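Local coordinates for protein tungsten formylmethanofuran dehydrogenase subunit E (Syntrophus aciditrophicus, PDB 3D00) that is of unproven function but binds zinc through a C-terminal treble-clef finger and belongs to the FmdE family implicated in microbial methanogenesis, at residues V98-D103 against D141-R146; D51-T56 against A86-D91; E13-K18 against P28-G33. One frame throughout, in Å; residues are numbered along the deposited sequence. Where two conformers were deposited one is given.

Contact 1: V98-D103 against D141-R146; sequences VRVFLD and DILELR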
# COMPACT_ATOMS: atom_id res chain seq x y z
N VAL A 98 18.35 -7.68 3.51
CA VAL A 98 18.97 -6.67 4.35
C VAL A 98 17.89 -5.81 4.94
O VAL A 98 16.96 -5.46 4.26
CB VAL A 98 20.00 -5.79 3.56
CG1 VAL A 98 21.07 -6.65 3.03
CG2 VAL A 98 19.36 -5.07 2.41
N ARG A 99 18.04 -5.50 6.22
CA ARG A 99 17.14 -4.62 6.92
C ARG A 99 17.85 -3.33 7.20
O ARG A 99 19.02 -3.34 7.64
CB ARG A 99 16.74 -5.23 8.23
CG ARG A 99 15.73 -4.44 9.00
CD ARG A 99 15.45 -5.25 10.27
NE ARG A 99 14.40 -4.66 11.06
CZ ARG A 99 14.59 -3.90 12.11
NH1 ARG A 99 15.81 -3.65 12.52
NH2 ARG A 99 13.54 -3.37 12.73
N VAL A 100 17.14 -2.22 6.99
CA VAL A 100 17.66 -0.89 7.22
C VAL A 100 16.74 -0.17 8.16
O VAL A 100 15.52 -0.21 8.01
CB VAL A 100 17.81 -0.06 5.91
CG1 VAL A 100 18.47 1.28 6.24
CG2 VAL A 100 18.59 -0.81 4.87
N PHE A 101 17.34 0.50 9.12
CA PHE A 101 16.64 1.23 10.10
C PHE A 101 17.45 2.45 10.57
O PHE A 101 18.63 2.61 10.22
CB PHE A 101 16.29 0.29 11.27
CG PHE A 101 17.48 -0.35 11.96
CD1 PHE A 101 18.10 -1.44 11.42
CD2 PHE A 101 17.94 0.13 13.17
CE1 PHE A 101 19.16 -2.05 12.08
CE2 PHE A 101 19.01 -0.47 13.84
CZ PHE A 101 19.61 -1.56 13.28
N LEU A 102 16.80 3.31 11.35
CA LEU A 102 17.45 4.50 11.89
C LEU A 102 18.23 4.18 13.17
O LEU A 102 17.76 3.45 14.04
CB LEU A 102 16.42 5.61 12.13
CG LEU A 102 16.18 6.59 10.97
CD1 LEU A 102 15.98 5.79 9.73
CD2 LEU A 102 14.99 7.54 11.24
N ASP A 103 19.42 4.75 13.25
CA ASP A 103 20.35 4.56 14.35
C ASP A 103 20.41 5.92 15.08
O ASP A 103 21.09 6.85 14.64
CB ASP A 103 21.71 4.16 13.76
CG ASP A 103 22.65 3.49 14.76
OD1 ASP A 103 22.20 2.60 15.52
OD2 ASP A 103 23.86 3.82 14.74
N ASP A 141 23.86 8.69 6.74
CA ASP A 141 24.68 8.65 7.99
C ASP A 141 23.88 8.29 9.26
O ASP A 141 24.45 7.80 10.25
CB ASP A 141 25.42 9.99 8.21
CG ASP A 141 26.31 10.40 7.01
OD1 ASP A 141 26.58 9.57 6.12
OD2 ASP A 141 26.75 11.57 6.96
N ILE A 142 22.58 8.50 9.24
CA ILE A 142 21.74 8.14 10.38
C ILE A 142 21.13 6.74 10.28
O ILE A 142 20.32 6.34 11.12
CB ILE A 142 20.64 9.18 10.55
CG1 ILE A 142 19.84 9.36 9.25
CG2 ILE A 142 21.28 10.51 10.98
CD1 ILE A 142 18.46 9.99 9.45
N LEU A 143 21.58 5.98 9.29
CA LEU A 143 21.04 4.64 9.03
C LEU A 143 21.97 3.49 9.48
O LEU A 143 23.18 3.66 9.52
CB LEU A 143 20.73 4.54 7.53
CG LEU A 143 19.78 5.62 7.01
CD1 LEU A 143 19.55 5.39 5.53
CD2 LEU A 143 18.50 5.61 7.77
N GLU A 144 21.39 2.37 9.88
CA GLU A 144 22.15 1.13 10.11
C GLU A 144 21.54 0.00 9.29
O GLU A 144 20.36 -0.01 9.01
CB GLU A 144 22.18 0.74 11.60
CG GLU A 144 23.28 -0.30 11.99
CD GLU A 144 24.68 -0.03 11.35
OE1 GLU A 144 24.95 -0.47 10.18
OE2 GLU A 144 25.54 0.62 11.99
N LEU A 145 22.36 -0.98 8.97
CA LEU A 145 22.01 -2.06 8.06
C LEU A 145 22.28 -3.37 8.80
O LEU A 145 23.25 -3.46 9.56
CB LEU A 145 22.97 -2.01 6.89
CG LEU A 145 22.69 -1.79 5.43
CD1 LEU A 145 24.10 -1.85 4.77
CD2 LEU A 145 21.80 -2.85 4.89
N ARG A 146 21.48 -4.38 8.55
CA ARG A 146 21.77 -5.69 9.12
C ARG A 146 21.31 -6.75 8.17
O ARG A 146 20.23 -6.63 7.63
CB ARG A 146 21.03 -5.83 10.45
CG ARG A 146 20.87 -7.25 10.89
CD ARG A 146 20.68 -7.34 12.37
NE ARG A 146 19.40 -6.76 12.78
CZ ARG A 146 19.24 -5.75 13.64
NH1 ARG A 146 20.27 -5.14 14.24
NH2 ARG A 146 18.00 -5.35 13.92
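Arg146, Glu144 and Phe101 bury the most surface here, their side chains on one face of the sheet. The CB of Glu144 sits over a face of the Phe101 ring, 4.1 Å from the ring centroid in a CH-pi contact, while Phe101 CE1 lies over one face of the Arg146 guanidinium, 3.6 Å above its plane. Phe101 chi1 of 60° sets CG between the backbone N and the carbonyl carbon, and the ring runs alongside Glu144. Strand 96-102 is antiparallel to 143-149, an outermost strand of the sheet within this chain: Phe101 N to Glu144 O (3.1 Å) and Glu144 N to Phe101 O (2.8 Å) form a hydrogen-bonded pair, repeated at Arg99 and Arg146. An alanine in place of Phe101 would probably leave Glu144 CB and the Arg146 guanidinium without the ring between them, and the arginine's end freer to turn. Like charges meet where Arg99 NH1 lies 3.1 Å from Arg146 NH2, the guanidinium planes 12° apart; Glu171 of the second subunit, salt-bridged to Arg99 and weakly paired with Arg146, probably offsets their repulsion. On the opposite face, Leu145 CD2 packs 3.7 Å from Val98 CB and 3.8 Å from Val100 CG2.

Contact 2: D51-T56 against A86-D91; sequences DAICET and AVSLYD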
# COMPACT_ATOMS: atom_id res chain seq x y z
N ASP A 51 11.65 -8.97 -2.89
CA ASP A 51 10.46 -8.44 -2.26
C ASP A 51 10.80 -7.43 -1.15
O ASP A 51 11.93 -7.28 -0.75
CB ASP A 51 9.57 -9.58 -1.74
CG ASP A 51 8.70 -10.24 -2.86
OD1 ASP A 51 8.89 -9.93 -4.05
OD2 ASP A 51 7.81 -11.06 -2.51
N ALA A 52 9.81 -6.71 -0.64
CA ALA A 52 10.08 -5.70 0.40
C ALA A 52 9.16 -5.90 1.61
O ALA A 52 8.07 -6.38 1.46
CB ALA A 52 9.91 -4.32 -0.20
N ILE A 53 9.63 -5.55 2.80
CA ILE A 53 8.81 -5.50 4.01
C ILE A 53 9.03 -4.16 4.70
O ILE A 53 10.18 -3.78 4.93
CB ILE A 53 9.19 -6.60 5.04
CG1 ILE A 53 8.64 -7.95 4.66
CG2 ILE A 53 8.62 -6.29 6.43
CD1 ILE A 53 9.61 -8.99 4.93
N CYS A 54 7.95 -3.42 4.97
CA CYS A 54 8.00 -2.24 5.85
C CYS A 54 7.40 -2.59 7.18
O CYS A 54 6.37 -3.20 7.20
CB CYS A 54 7.19 -1.09 5.30
SG CYS A 54 7.93 -0.42 3.87
N GLU A 55 8.04 -2.17 8.28
CA GLU A 55 7.62 -2.50 9.61
C GLU A 55 6.82 -1.38 10.24
O GLU A 55 6.52 -1.42 11.42
CB GLU A 55 8.82 -2.85 10.47
CG GLU A 55 9.71 -3.81 9.76
CD GLU A 55 10.86 -4.33 10.58
OE1 GLU A 55 10.94 -4.13 11.80
OE2 GLU A 55 11.68 -4.98 9.93
N THR A 56 6.49 -0.39 9.43
CA THR A 56 5.54 0.64 9.82
C THR A 56 4.67 0.93 8.60
O THR A 56 5.12 0.79 7.47
CB THR A 56 6.23 1.93 10.35
OG1 THR A 56 5.22 2.85 10.71
CG2 THR A 56 7.15 2.63 9.30
N ALA A 86 11.63 0.85 9.78
CA ALA A 86 12.58 -0.08 9.19
C ALA A 86 11.97 -0.69 7.92
O ALA A 86 10.76 -0.84 7.78
CB ALA A 86 12.89 -1.17 10.19
N VAL A 87 12.84 -0.98 6.96
CA VAL A 87 12.43 -1.68 5.74
C VAL A 87 13.46 -2.77 5.51
O VAL A 87 14.62 -2.57 5.81
CB VAL A 87 12.42 -0.70 4.50
CG1 VAL A 87 13.78 0.09 4.41
CG2 VAL A 87 12.14 -1.47 3.17
N SER A 88 13.01 -3.92 5.03
CA SER A 88 13.90 -4.93 4.50
C SER A 88 13.55 -5.21 3.06
O SER A 88 12.36 -5.16 2.65
CB SER A 88 13.85 -6.22 5.31
OG SER A 88 12.61 -6.86 5.17
N LEU A 89 14.60 -5.46 2.27
CA LEU A 89 14.49 -5.95 0.91
C LEU A 89 15.11 -7.34 0.92
O LEU A 89 16.16 -7.53 1.52
CB LEU A 89 15.22 -5.01 -0.06
CG LEU A 89 14.68 -3.56 -0.09
CD1 LEU A 89 15.41 -2.81 -1.14
CD2 LEU A 89 13.19 -3.46 -0.34
N TYR A 90 14.44 -8.34 0.35
CA TYR A 90 14.96 -9.68 0.42
C TYR A 90 14.82 -10.45 -0.90
O TYR A 90 13.93 -10.16 -1.68
CB TYR A 90 14.35 -10.44 1.58
CG TYR A 90 12.87 -10.61 1.50
CD1 TYR A 90 12.01 -9.62 1.96
CD2 TYR A 90 12.31 -11.77 0.95
CE1 TYR A 90 10.64 -9.77 1.91
CE2 TYR A 90 10.90 -11.92 0.86
CZ TYR A 90 10.08 -10.92 1.35
OH TYR A 90 8.71 -11.04 1.27
N ASP A 91 15.73 -11.40 -1.13
CA ASP A 91 15.66 -12.30 -2.30
C ASP A 91 14.38 -13.15 -2.19
O ASP A 91 14.18 -13.87 -1.22
CB ASP A 91 16.89 -13.22 -2.37
CG ASP A 91 17.01 -13.98 -3.71
OD1 ASP A 91 16.01 -14.55 -4.19
OD2 ASP A 91 18.13 -14.03 -4.29
O HOH W 1 7.03 -8.94 1.21
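Strands 50-54 and 86-91 are antiparallel neighbours inside the mixed sheet of the FmdE core domain, and Asp51 meets Tyr90 at one end of the ladder they form. The CB of Asp51 lies over a face of the Tyr90 ring, 3.9 Å from its centroid, with the carboxylate plane turned 76° from that of the ring; Asp51 OD1 forms a salt bridge with Lys92. Ile53 crosses the same tyrosine at about a right angle and brings CD1 to 3.3 Å from Tyr90 CE1. The phenol oxygen is tied back to the first strand through a water, 2.7 Å from Tyr90 OH, which donates to Ala52 O at 2.8 Å. Backbone bonds join Asp51 with Tyr90 and Ile53 with Ser88 in both directions, and a further one runs from Glu55 N to Ala86 O (3.1 Å). Ala52 and Leu89 form a non-hydrogen-bonded pair; Ala52 packs on helix 60-67 and Leu89 on helix 28-42, and Ala52 CB is tight against Leu89 CD2 at 3.4 Å. On the side of the sheet that carries Tyr90, Ser88 packs against Ile53. The hydroxyl of Tyr190 of the second subunit is hydrogen-bonded to Glu55 OE2 and to Ser88 OG.

Contact 3: E13-K18 against P28-G33; sequences EEYVEK and PGVLIG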
# COMPACT_ATOMS: atom_id res chain seq x y z
N GLU A 13 16.41 16.20 -5.64
CA GLU A 13 15.36 17.12 -6.04
C GLU A 13 14.34 16.44 -6.92
O GLU A 13 13.16 16.70 -6.78
CB GLU A 13 15.94 18.35 -6.74
CG GLU A 13 16.79 19.26 -5.82
CD GLU A 13 18.27 18.90 -5.76
OE1 GLU A 13 18.68 17.80 -6.16
OE2 GLU A 13 19.03 19.75 -5.29
N GLU A 14 14.79 15.55 -7.81
CA GLU A 14 13.87 14.70 -8.59
C GLU A 14 13.05 13.80 -7.67
O GLU A 14 11.84 13.57 -7.90
CB GLU A 14 14.64 13.83 -9.60
CG GLU A 14 15.01 14.54 -10.91
CD GLU A 14 16.28 13.99 -11.57
OE1 GLU A 14 16.52 12.77 -11.54
OE2 GLU A 14 17.04 14.81 -12.11
N TYR A 15 13.70 13.27 -6.64
CA TYR A 15 13.03 12.36 -5.71
C TYR A 15 12.00 13.12 -4.88
O TYR A 15 10.87 12.64 -4.72
CB TYR A 15 14.04 11.58 -4.84
CG TYR A 15 13.34 10.72 -3.80
CD1 TYR A 15 12.56 9.60 -4.17
CD2 TYR A 15 13.39 11.06 -2.45
CE1 TYR A 15 11.90 8.83 -3.20
CE2 TYR A 15 12.73 10.31 -1.49
CZ TYR A 15 11.98 9.20 -1.87
OH TYR A 15 11.33 8.45 -0.90
N VAL A 16 12.37 14.31 -4.37
CA VAL A 16 11.42 15.17 -3.64
C VAL A 16 10.20 15.45 -4.51
O VAL A 16 9.06 15.31 -4.04
CB VAL A 16 12.08 16.50 -3.15
CG1 VAL A 16 11.02 17.48 -2.63
CG2 VAL A 16 13.15 16.21 -2.08
N GLU A 17 10.42 15.82 -5.77
CA GLU A 17 9.34 16.04 -6.75
C GLU A 17 8.41 14.83 -6.88
O GLU A 17 7.19 14.95 -6.71
N LYS A 18 8.99 13.67 -7.18
CA LYS A 18 8.22 12.42 -7.31
C LYS A 18 7.43 12.10 -6.05
O LYS A 18 6.26 11.73 -6.12
CB LYS A 18 9.14 11.24 -7.69
CG LYS A 18 9.76 11.40 -9.09
N PRO A 28 9.12 14.09 5.92
CA PRO A 28 10.42 13.60 6.39
C PRO A 28 10.60 12.09 6.27
O PRO A 28 11.63 11.66 5.83
CB PRO A 28 10.45 14.02 7.87
CG PRO A 28 9.61 15.23 7.92
CD PRO A 28 8.54 15.07 6.87
N GLY A 29 9.58 11.33 6.67
CA GLY A 29 9.61 9.88 6.64
C GLY A 29 9.86 9.27 5.27
O GLY A 29 10.59 8.29 5.14
N VAL A 30 9.26 9.86 4.24
CA VAL A 30 9.42 9.35 2.87
C VAL A 30 10.76 9.79 2.29
O VAL A 30 11.36 9.09 1.53
CB VAL A 30 8.27 9.80 1.96
CG1 VAL A 30 8.36 9.09 0.62
CG2 VAL A 30 6.97 9.49 2.62
N LEU A 31 11.22 10.97 2.68
CA LEU A 31 12.58 11.45 2.34
C LEU A 31 13.65 10.52 2.97
O LEU A 31 14.53 9.96 2.27
CB LEU A 31 12.75 12.93 2.79
CG LEU A 31 11.92 14.00 2.08
CD1 LEU A 31 12.03 15.35 2.75
CD2 LEU A 31 12.36 14.08 0.66
N ILE A 32 13.55 10.33 4.29
CA ILE A 32 14.48 9.44 4.96
C ILE A 32 14.35 8.05 4.33
O ILE A 32 15.34 7.43 4.02
CB ILE A 32 14.28 9.43 6.49
CG1 ILE A 32 14.59 10.82 7.07
CG2 ILE A 32 15.22 8.41 7.13
CD1 ILE A 32 14.25 10.94 8.55
N GLY A 33 13.11 7.61 4.11
CA GLY A 33 12.77 6.38 3.46
C GLY A 33 13.50 6.15 2.17
O GLY A 33 13.88 5.03 1.90
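A single hydrogen bond, from Tyr15 to Val30, is the polar link between segments 13-18 and 28-33. Tyr15 OH donates to Val30 O over a short 2.5 Å, approaching from above the carbonyl plane, 40° out of it. The acceptor lies near the plane of the phenol ring, at its edge, and the tyrosine side chain crosses that of Val30 at about a right angle. Tyr15 CG is anti to the backbone N (chi1 175°), and it is the hydroxyl at the far end of the ring that reaches Val30 O. The segment axes are 10.6 Å apart at closest approach and 136° apart in direction. Apolar contacts make up the rest. Val30 CG1, in one of two conformers of that residue, lies 4.4 Å from Tyr15 CZ, and the CA of Leu31 borders the ring near its plane, 4.0 Å from Tyr15 CE2. Beside the tyrosine, Val16 CG2 meets Leu31 CD2 at 3.6 Å, the two side chains crossing obliquely. Ile19, further along helix 12-23, also touches Val30 and Leu31; helix 60-67 packs on Tyr15 through Ala63 and Leu67. The chemistry implies a largely apolar junction in which a buried phenol hydroxyl is satisfied by a main-chain carbonyl of the other helix.

Contacts 1 and 2 belong to one sheet, with centres 12 Å apart. Strands 86-91 and 96-102 follow each other in the chain and are adjacent in the sheet, where a probable hydrogen bond joins Val100 N to Val87 O (2.8 Å). A salt bridge also links the two contacts, Arg99 NH2 to Glu55 OE1 at 2.9 Å, and both touch the second subunit. Contact 3 lies between helices 12-23 and 28-42, its centre about 17 Å from that of contact 1; Ile142 CD1 packs on Ile32 CG2 at 4.3 Å. Contacts 2 and 3 do not touch, their nearest atoms being about 6 Å apart. All three lie away from the zinc held by Cys166, Cys169, Cys181 and Cys184.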